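Local coordinates for protein putative glycyl-glycine endopeptidase lytM (Ruminococcus gnavus, PDB 3NYY) that is probably a metalloendopeptidase of the M23 family, related to glycyl-glycine endopeptidases that cut peptide cross-bridges of bacterial cell walls, at residues A[148-153]-A[161-166]; A[154-159]-A[172-177]; A[98-103]-A[245-250]. All coordinates share one frame; numbering follows the deposited sequence.

Contact 1 (A[148-153]-A[161-166])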
loop_
_atom_site.group_PDB
_atom_site.type_symbol
_atom_site.label_atom_id
_atom_site.label_comp_id
_atom_site.label_asym_id
_atom_site.label_seq_id
_atom_site.Cartn_x
_atom_site.Cartn_y
_atom_site.Cartn_z
ATOM N N GLY A 148 13.598 12.971 20.474
ATOM C CA GLY A 148 12.471 13.771 20.939
ATOM C C GLY A 148 12.038 13.464 22.334
ATOM O O GLY A 148 12.856 12.993 23.152
ATOM N N VAL A 149 10.786 13.800 22.638
ATOM C CA VAL A 149 10.211 13.610 23.980
ATOM C C VAL A 149 8.892 12.897 23.774
ATOM O O VAL A 149 8.180 13.194 22.817
ATOM C CB VAL A 149 9.981 14.959 24.707
ATOM C CG1 VAL A 149 9.302 14.729 26.028
ATOM C CG2 VAL A 149 11.348 15.732 24.847
ATOM N N VAL A 150 8.585 11.939 24.638
ATOM C CA VAL A 150 7.291 11.256 24.619
ATOM C C VAL A 150 6.231 12.251 25.086
ATOM O O VAL A 150 6.243 12.686 26.242
ATOM C CB VAL A 150 7.243 10.002 25.533
ATOM C CG1 VAL A 150 5.846 9.339 25.445
ATOM C CG2 VAL A 150 8.364 9.015 25.151
ATOM N N THR A 151 5.346 12.628 24.177
ATOM C CA THR A 151 4.295 13.629 24.361
ATOM C C THR A 151 2.943 13.033 24.712
ATOM O O THR A 151 2.174 13.637 25.467
ATOM C CB THR A 151 4.135 14.453 23.065
ATOM O OG1 THR A 151 5.391 15.055 22.759
ATOM C CG2 THR A 151 3.036 15.521 23.176
ATOM N N GLU A 152 2.620 11.887 24.086
ATOM C CA GLU A 152 1.399 11.166 24.408
ATOM C C GLU A 152 1.690 9.681 24.440
ATOM O O GLU A 152 2.554 9.181 23.688
ATOM C CB GLU A 152 0.290 11.483 23.390
ATOM C CG GLU A 152 -0.291 12.888 23.552
ATOM C CD GLU A 152 -1.399 13.218 22.570
ATOM O OE1 GLU A 152 -1.245 12.918 21.371
ATOM O OE2 GLU A 152 -2.423 13.798 22.995
ATOM N N LYS A 153 0.973 8.968 25.299
ATOM C CA LYS A 153 1.103 7.519 25.394
ATOM C C LYS A 153 -0.177 6.953 25.959
ATOM O O LYS A 153 -0.576 7.289 27.082
ATOM C CB LYS A 153 2.263 7.117 26.269
ATOM C CG LYS A 153 2.490 5.587 26.321
ATOM C CD LYS A 153 3.342 5.236 27.526
ATOM C CE LYS A 153 3.586 3.700 27.637
ATOM N NZ LYS A 153 3.950 3.358 29.033
ATOM N N TRP A 161 -3.237 1.207 20.747
ATOM C CA TRP A 161 -2.121 1.638 21.587
ATOM C C TRP A 161 -1.214 2.492 20.701
ATOM O O TRP A 161 -0.590 1.996 19.732
ATOM C CB TRP A 161 -1.310 0.460 22.119
ATOM C CG TRP A 161 -2.106 -0.425 22.996
ATOM C CD1 TRP A 161 -2.469 -1.739 22.743
ATOM C CD2 TRP A 161 -2.735 -0.058 24.222
ATOM N NE1 TRP A 161 -3.235 -2.212 23.791
ATOM C CE2 TRP A 161 -3.405 -1.201 24.706
ATOM C CE3 TRP A 161 -2.750 1.127 25.014
ATOM C CZ2 TRP A 161 -4.134 -1.179 25.893
ATOM C CZ3 TRP A 161 -3.458 1.133 26.200
ATOM C CH2 TRP A 161 -4.106 -0.019 26.649
ATOM N N ARG A 162 -1.172 3.780 21.000
ATOM C CA ARG A 162 -0.362 4.707 20.268
ATOM C C ARG A 162 0.594 5.437 21.182
ATOM O O ARG A 162 0.424 5.509 22.405
ATOM C CB ARG A 162 -1.207 5.701 19.435
ATOM C CG ARG A 162 -2.146 6.669 20.162
ATOM C CD ARG A 162 -1.365 7.848 20.742
ATOM N NE ARG A 162 -2.147 9.018 21.122
ATOM C CZ ARG A 162 -2.760 9.181 22.288
ATOM N NH1 ARG A 162 -2.739 8.226 23.240
ATOM N NH2 ARG A 162 -3.442 10.303 22.501
ATOM N N ILE A 163 1.628 5.946 20.554
ATOM C CA ILE A 163 2.611 6.761 21.243
ATOM C C ILE A 163 2.965 7.904 20.307
ATOM O O ILE A 163 3.069 7.707 19.095
ATOM C CB ILE A 163 3.848 5.916 21.710
ATOM C CG1 ILE A 163 4.746 6.722 22.656
ATOM C CG2 ILE A 163 4.598 5.287 20.542
ATOM C CD1 ILE A 163 5.764 5.839 23.402
ATOM N N GLY A 164 3.184 9.089 20.894
ATOM C CA GLY A 164 3.523 10.284 20.134
ATOM C C GLY A 164 4.817 10.904 20.649
ATOM O O GLY A 164 4.990 11.068 21.845
ATOM N N ILE A 165 5.730 11.201 19.728
ATOM C CA ILE A 165 7.033 11.790 20.024
ATOM C C ILE A 165 7.088 13.164 19.355
ATOM O O ILE A 165 6.929 13.301 18.145
ATOM C CB ILE A 165 8.157 10.922 19.422
ATOM C CG1 ILE A 165 8.136 9.484 19.931
ATOM C CG2 ILE A 165 9.556 11.569 19.648
ATOM C CD1 ILE A 165 8.110 9.307 21.443
ATOM N N THR A 166 7.404 14.183 20.140
ATOM C CA THR A 166 7.655 15.496 19.616
ATOM C C THR A 166 9.148 15.632 19.384
ATOM O O THR A 166 9.957 15.510 20.327
ATOM C CB THR A 166 7.117 16.592 20.510
ATOM O OG1 THR A 166 5.700 16.440 20.621
ATOM C CG2 THR A 166 7.412 18.020 19.926
HETATM O O HOH W 1 -2.062 11.425 19.606
HETATM O O HOH W 2 -4.107 12.959 21.170
#
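A classic beta bulge interrupts the antiparallel pairing of strands 148-153 and 162-166 in the large sheet of the M23 peptidase fold. Thr151 and Glu152 both face Gly164: Thr151 N donates to Gly164 O at 2.8 Å, in the carbonyl plane, while Glu152 N makes only a weak bond to the same oxygen. Gly164 N answers with a bond to Glu152 O (2.9 Å). On one face Val150 spreads its two methyls over both isoleucines, CG1 meeting Ile163 CG1 at 4.0 Å and CG2 meeting Ile165 CD1 at 3.7 Å. On the Glu152 side, Arg162 leaves the backbone in the crowded position (chi1 63°) and bends again at chi2 (79°), which puts Glu152 CB 3.9 Å above its guanidinium plane, over the centre. The carboxylate, turned 49° from that plane, forms a long salt bridge, Glu152 OE1 to Arg162 NH2 3.6 Å, reinforced by two waters at the guanidinium edge, one joining OE1 to NE, the other OE2 to NH2. An alanine in place of Arg162 would remove the guanidinium and would probably leave the Glu152 carboxylate less well held. On the far side of Gly164 from Arg162, Thr151 OG1 and Thr166 OG1 share a hydrogen bond of 2.6 Å.

Contact 2 (A[154-159]-A[172-177])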
loop_
_atom_site.group_PDB
_atom_site.type_symbol
_atom_site.label_atom_id
_atom_site.label_comp_id
_atom_site.label_asym_id
_atom_site.label_seq_id
_atom_site.Cartn_x
_atom_site.Cartn_y
_atom_site.Cartn_z
ATOM N N GLY A 154 -0.839 6.126 25.175
ATOM C CA GLY A 154 -2.047 5.438 25.653
ATOM C C GLY A 154 -2.984 5.073 24.545
ATOM O O GLY A 154 -2.688 5.252 23.373
ATOM N N TRP A 155 -4.156 4.581 24.937
ATOM C CA TRP A 155 -5.122 4.116 23.998
ATOM C C TRP A 155 -5.902 5.253 23.344
ATOM O O TRP A 155 -6.341 6.180 24.027
ATOM C CB TRP A 155 -6.155 3.259 24.750
ATOM C CG TRP A 155 -7.194 2.639 23.871
ATOM C CD1 TRP A 155 -8.473 3.070 23.687
ATOM C CD2 TRP A 155 -7.055 1.449 23.113
ATOM N NE1 TRP A 155 -9.138 2.222 22.839
ATOM C CE2 TRP A 155 -8.277 1.217 22.466
ATOM C CE3 TRP A 155 -5.997 0.556 22.901
ATOM C CZ2 TRP A 155 -8.461 0.139 21.603
ATOM C CZ3 TRP A 155 -6.211 -0.536 22.095
ATOM C CH2 TRP A 155 -7.412 -0.731 21.453
ATOM N N LEU A 156 -6.140 5.102 22.057
ATOM C CA LEU A 156 -7.205 5.837 21.341
ATOM C C LEU A 156 -8.076 4.839 20.602
ATOM O O LEU A 156 -7.566 3.855 20.084
ATOM C CB LEU A 156 -6.647 6.843 20.328
ATOM C CG LEU A 156 -5.930 8.072 20.807
ATOM C CD1 LEU A 156 -5.436 8.910 19.577
ATOM C CD2 LEU A 156 -6.773 8.938 21.719
ATOM N N GLU A 157 -9.402 5.065 20.543
ATOM C CA GLU A 157 -10.288 4.129 19.822
ATOM C C GLU A 157 -9.810 3.864 18.387
ATOM O O GLU A 157 -9.767 2.717 17.950
ATOM C CB GLU A 157 -11.763 4.615 19.798
ATOM C CG GLU A 157 -12.731 3.627 19.113
ATOM C CD GLU A 157 -14.186 4.031 19.236
ATOM O OE1 GLU A 157 -14.506 5.212 18.982
ATOM O OE2 GLU A 157 -15.009 3.159 19.567
ATOM N N LYS A 158 -9.432 4.927 17.662
ATOM C CA LYS A 158 -9.026 4.814 16.237
ATOM C C LYS A 158 -7.516 4.605 15.996
ATOM O O LYS A 158 -7.065 4.502 14.837
ATOM C CB LYS A 158 -9.402 6.064 15.455
ATOM C CG LYS A 158 -10.901 6.364 15.382
ATOM C CD LYS A 158 -11.170 7.510 14.376
ATOM C CE LYS A 158 -12.647 7.915 14.300
ATOM N NZ LYS A 158 -12.923 9.195 15.037
ATOM N N GLY A 159 -6.736 4.630 17.058
ATOM C CA GLY A 159 -5.308 4.356 16.954
ATOM C C GLY A 159 -4.832 3.179 17.800
ATOM O O GLY A 159 -3.656 2.851 17.806
ATOM N N TYR A 172 5.354 16.342 15.361
ATOM C CA TYR A 172 4.837 15.278 16.220
ATOM C C TYR A 172 4.767 14.016 15.357
ATOM O O TYR A 172 4.045 13.978 14.360
ATOM C CB TYR A 172 3.457 15.672 16.710
ATOM C CG TYR A 172 2.779 14.658 17.598
ATOM C CD1 TYR A 172 1.973 13.710 17.052
ATOM C CD2 TYR A 172 2.829 14.745 18.972
ATOM C CE1 TYR A 172 1.309 12.772 17.839
ATOM C CE2 TYR A 172 2.146 13.817 19.767
ATOM C CZ TYR A 172 1.377 12.861 19.189
ATOM O OH TYR A 172 0.669 11.936 19.951
ATOM N N PHE A 173 5.513 12.987 15.760
ATOM C CA PHE A 173 5.511 11.693 15.090
ATOM C C PHE A 173 4.600 10.749 15.848
ATOM O O PHE A 173 4.783 10.528 17.042
ATOM C CB PHE A 173 6.950 11.162 15.016
ATOM C CG PHE A 173 7.780 11.870 13.983
ATOM C CD1 PHE A 173 8.264 13.159 14.174
ATOM C CD2 PHE A 173 8.039 11.235 12.778
ATOM C CE1 PHE A 173 8.984 13.801 13.142
ATOM C CE2 PHE A 173 8.758 11.834 11.787
ATOM C CZ PHE A 173 9.231 13.133 11.954
ATOM N N TYR A 174 3.623 10.180 15.136
ATOM C CA TYR A 174 2.551 9.405 15.705
ATOM C C TYR A 174 2.661 7.972 15.285
ATOM O O TYR A 174 2.707 7.718 14.095
ATOM C CB TYR A 174 1.234 10.021 15.195
ATOM C CG TYR A 174 -0.059 9.323 15.567
ATOM C CD1 TYR A 174 -0.501 9.284 16.885
ATOM C CD2 TYR A 174 -0.858 8.729 14.602
ATOM C CE1 TYR A 174 -1.712 8.661 17.188
ATOM C CE2 TYR A 174 -2.057 8.144 14.922
ATOM C CZ TYR A 174 -2.484 8.116 16.217
ATOM O OH TYR A 174 -3.687 7.497 16.559
ATOM N N TYR A 175 2.708 7.056 16.261
ATOM C CA TYR A 175 2.913 5.620 16.005
ATOM C C TYR A 175 1.731 4.898 16.618
ATOM O O TYR A 175 1.528 4.947 17.839
ATOM C CB TYR A 175 4.208 5.126 16.632
ATOM C CG TYR A 175 5.458 5.866 16.195
ATOM C CD1 TYR A 175 5.790 7.101 16.766
ATOM C CD2 TYR A 175 6.354 5.293 15.295
ATOM C CE1 TYR A 175 6.943 7.796 16.404
ATOM C CE2 TYR A 175 7.506 5.961 14.932
ATOM C CZ TYR A 175 7.805 7.224 15.469
ATOM O OH TYR A 175 8.964 7.887 15.026
ATOM N N ALA A 176 0.947 4.206 15.795
ATOM C CA ALA A 176 -0.329 3.622 16.219
ATOM C C ALA A 176 -0.496 2.127 15.892
ATOM O O ALA A 176 0.254 1.532 15.100
ATOM C CB ALA A 176 -1.510 4.431 15.632
ATOM N N HIS A 177 -1.452 1.533 16.618
ATOM C CA HIS A 177 -1.865 0.114 16.544
ATOM C C HIS A 177 -0.859 -0.857 17.136
ATOM O O HIS A 177 -0.931 -2.067 16.835
ATOM C CB HIS A 177 -2.255 -0.285 15.118
ATOM C CG HIS A 177 -3.238 0.647 14.500
ATOM N ND1 HIS A 177 -4.478 0.876 15.054
ATOM C CD2 HIS A 177 -3.141 1.481 13.438
ATOM C CE1 HIS A 177 -5.114 1.797 14.343
ATOM N NE2 HIS A 177 -4.323 2.186 13.363
HETATM O O HOH W 3 -5.129 6.866 14.464
HETATM O O HOH W 4 -4.854 4.781 12.397
#
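Tyr174 makes the first approach to segment 154-159. Its CG lies anti to the backbone N (chi1 176°), which sends the ring out from its strand toward 154-159, so that the hydroxyl end does the touching: OH sits 3.6 Å from Gly159 CA and 3.8 Å from Leu156 CD1, the leucine crossing the tyrosine obliquely. A beta carbon at Gly159 would collide with this hydroxyl, so glycine suits the position. At the ring edge, in its plane, a water hydrogen-bonds to Tyr174 OH at 2.6 Å and donates to Lys158 O at 3.1 Å, joining side chain to turn. Ala176 follows, its CB directed at the turn and packed 3.4 Å from Gly159 O; the same methyl lies over one face of the His177 ring, toward its rim. At His177 the chain turns a corner with a left-handed backbone conformation (phi 72°), and His177 N donates to Gly159 O at 2.8 Å, bent to 146° at the hydrogen. The imidazole lies beside the turn, CE1 3.4 Å from Lys158 O. ND1 is bonded to Ser202 O, which fixes the ring's rotation, and a second water meets NE2 at 2.8 Å while donating weakly to Lys158 O. Phe213 stacks edge-to-face with this imidazole, and His216 lies against it at an inclined angle. A histidine where the chain turns this corner, beside the first histidine, His216, of a His-x-His sequence whose second is His218, is consistent with the active-site groove of M23 metallopeptidases.

Contact 3 (A[98-103]-A[245-250])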
loop_
_atom_site.group_PDB
_atom_site.type_symbol
_atom_site.label_atom_id
_atom_site.label_comp_id
_atom_site.label_asym_id
_atom_site.label_seq_id
_atom_site.Cartn_x
_atom_site.Cartn_y
_atom_site.Cartn_z
ATOM N N GLN A 98 15.829 -3.509 10.682
ATOM C CA GLN A 98 16.144 -4.705 9.887
ATOM C C GLN A 98 16.625 -5.785 10.864
ATOM O O GLN A 98 17.205 -5.496 11.927
ATOM C CB GLN A 98 17.174 -4.422 8.793
ATOM C CG GLN A 98 18.461 -3.784 9.248
ATOM C CD GLN A 98 19.484 -3.660 8.095
ATOM O OE1 GLN A 98 19.915 -4.671 7.539
ATOM N NE2 GLN A 98 19.878 -2.423 7.760
ATOM N N SER A 99 16.389 -7.041 10.506
ATOM C CA SER A 99 16.754 -8.172 11.345
ATOM C C SER A 99 18.244 -8.540 11.226
ATOM O O SER A 99 18.752 -8.706 10.126
ATOM C CB SER A 99 15.892 -9.390 10.999
ATOM O OG SER A 99 16.281 -10.522 11.755
ATOM N N LEU A 100 18.930 -8.640 12.370
ATOM C CA LEU A 100 20.331 -9.125 12.429
ATOM C C LEU A 100 20.349 -10.642 12.325
ATOM O O LEU A 100 21.274 -11.214 11.751
ATOM C CB LEU A 100 21.018 -8.725 13.746
ATOM C CG LEU A 100 21.638 -7.333 13.772
ATOM C CD1 LEU A 100 22.022 -6.919 15.206
ATOM C CD2 LEU A 100 22.852 -7.249 12.824
ATOM N N ASP A 101 19.350 -11.280 12.935
ATOM C CA ASP A 101 19.174 -12.739 12.864
ATOM C C ASP A 101 18.587 -13.111 11.481
ATOM O O ASP A 101 18.124 -12.239 10.751
ATOM C CB ASP A 101 18.372 -13.309 14.079
ATOM C CG ASP A 101 17.227 -12.370 14.623
ATOM O OD1 ASP A 101 17.030 -11.189 14.190
ATOM O OD2 ASP A 101 16.511 -12.826 15.547
ATOM N N ASP A 102 18.646 -14.383 11.099
ATOM C CA ASP A 102 18.063 -14.833 9.819
ATOM C C ASP A 102 16.538 -14.981 9.978
ATOM O O ASP A 102 16.006 -16.100 9.962
ATOM C CB ASP A 102 18.696 -16.165 9.362
ATOM N N THR A 103 15.845 -13.850 10.135
ATOM C CA THR A 103 14.406 -13.840 10.395
ATOM C C THR A 103 13.723 -12.843 9.444
ATOM O O THR A 103 14.347 -11.888 8.958
ATOM C CB THR A 103 14.076 -13.528 11.911
ATOM O OG1 THR A 103 12.830 -14.134 12.281
ATOM C CG2 THR A 103 13.979 -12.046 12.193
ATOM N N ARG A 245 17.700 1.651 8.040
ATOM C CA ARG A 245 17.047 0.750 9.001
ATOM C C ARG A 245 18.065 0.335 10.060
ATOM O O ARG A 245 19.151 -0.170 9.751
ATOM C CB ARG A 245 16.444 -0.440 8.278
ATOM C CG ARG A 245 15.211 -0.014 7.505
ATOM C CD ARG A 245 14.504 -1.131 6.758
ATOM N NE ARG A 245 13.780 -2.043 7.643
ATOM C CZ ARG A 245 13.168 -3.159 7.241
ATOM N NH1 ARG A 245 13.189 -3.519 5.956
ATOM N NH2 ARG A 245 12.531 -3.917 8.133
ATOM N N ILE A 246 17.736 0.593 11.318
ATOM C CA ILE A 246 18.583 0.179 12.430
ATOM C C ILE A 246 18.587 -1.360 12.497
ATOM O O ILE A 246 17.611 -2.004 12.095
ATOM C CB ILE A 246 18.161 0.896 13.734
ATOM C CG1 ILE A 246 19.307 0.875 14.738
ATOM C CG2 ILE A 246 16.941 0.259 14.300
ATOM C CD1 ILE A 246 18.996 1.698 15.964
ATOM N N LYS A 247 19.716 -1.950 12.866
ATOM C CA LYS A 247 19.891 -3.396 12.896
ATOM C C LYS A 247 19.626 -3.901 14.298
ATOM O O LYS A 247 20.201 -3.387 15.270
ATOM C CB LYS A 247 21.311 -3.759 12.483
ATOM C CG LYS A 247 21.623 -3.479 11.027
ATOM C CD LYS A 247 23.131 -3.611 10.760
ATOM C CE LYS A 247 23.434 -3.406 9.262
ATOM N NZ LYS A 247 24.896 -3.199 8.939
ATOM N N CYS A 248 18.760 -4.904 14.404
ATOM C CA CYS A 248 18.253 -5.430 15.697
ATOM C C CYS A 248 18.112 -6.939 15.607
ATOM O O CYS A 248 17.793 -7.445 14.536
ATOM C CB CYS A 248 16.841 -4.857 16.010
ATOM S SG CYS A 248 16.787 -3.142 16.444
ATOM N N VAL A 249 18.313 -7.649 16.724
ATOM C CA VAL A 249 17.945 -9.056 16.808
ATOM C C VAL A 249 16.461 -9.072 17.156
ATOM O O VAL A 249 16.074 -8.502 18.176
ATOM C CB VAL A 249 18.738 -9.779 17.900
ATOM C CG1 VAL A 249 18.236 -11.212 18.009
ATOM C CG2 VAL A 249 20.241 -9.721 17.570
ATOM N N TYR A 250 15.634 -9.656 16.290
ATOM C CA TYR A 250 14.163 -9.668 16.527
ATOM C C TYR A 250 13.746 -10.693 17.611
ATOM O O TYR A 250 12.895 -10.401 18.465
ATOM C CB TYR A 250 13.421 -10.039 15.258
ATOM C CG TYR A 250 13.082 -8.919 14.290
ATOM C CD1 TYR A 250 13.965 -7.857 14.039
ATOM C CD2 TYR A 250 11.899 -8.973 13.572
ATOM C CE1 TYR A 250 13.628 -6.866 13.117
ATOM C CE2 TYR A 250 11.552 -8.014 12.657
ATOM C CZ TYR A 250 12.407 -6.953 12.415
ATOM O OH TYR A 250 12.019 -5.988 11.515
#
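Gln98 and Lys247 lie side by side and point the same way, Gln98 CD 3.6 Å from Lys247 CG. Gln98 CG takes the crowded position (chi1 54°), and its extended chain brings NE2 to Arg245 O at 3.1 Å, with the acceptor close to the amide plane. Arg245 bends at chi3 (73°) so that one guanidinium face turns to Gln98 CB, while NE and NH2 bind the carbonyls of Ile96, Pro97 and Asp105. Leu100 crosses Lys247 at about a right angle, its CG 3.8 Å from Lys247 CB. The backbones pair as a two-stranded parallel sheet, 98-99 with 247-248: Gln98 N donates to Ile246 O (2.7 Å), Cys248 N to Gln98 O nearly along the C=O axis, and Leu100 N to Cys248 O at 2.7 Å. On the sheet face opposite Gln98 and Lys247, Ser99 CB stands over one face of the Tyr250 ring, 4.2 Å from its centroid and 22° off the normal, a CH-pi contact. Tyr250 OH reaches to Pro97 O, and Tyr139 meets the ring edge-to-face. Asp101 receives Tyr250 N on the syn lone pair of OD1 at 3.0 Å, its OD2 taking Ser251 N. Thr103 CG2 packs obliquely against Tyr250 CB at 3.7 Å.

In the fold
Contacts 1 and 2 are interlocked: their segments alternate along the chain, their centres are 9 Å apart, and strands 162-166 and 172-178 are neighbours in the same antiparallel sheet. Ile165 O and Phe173 N probably share a hydrogen bond across that pairing. Contact 2 continues from contact 1 toward the turn 156-159 and His177, which places contact 2 nearer the probable active-site groove. Contact 3 stands apart at the surface, its centre about 24 and 25 Å from those of contacts 1 and 2. It pairs residues 98-103 with the C-terminal 245-250, closing a long loop of chain within which both other contacts are nested.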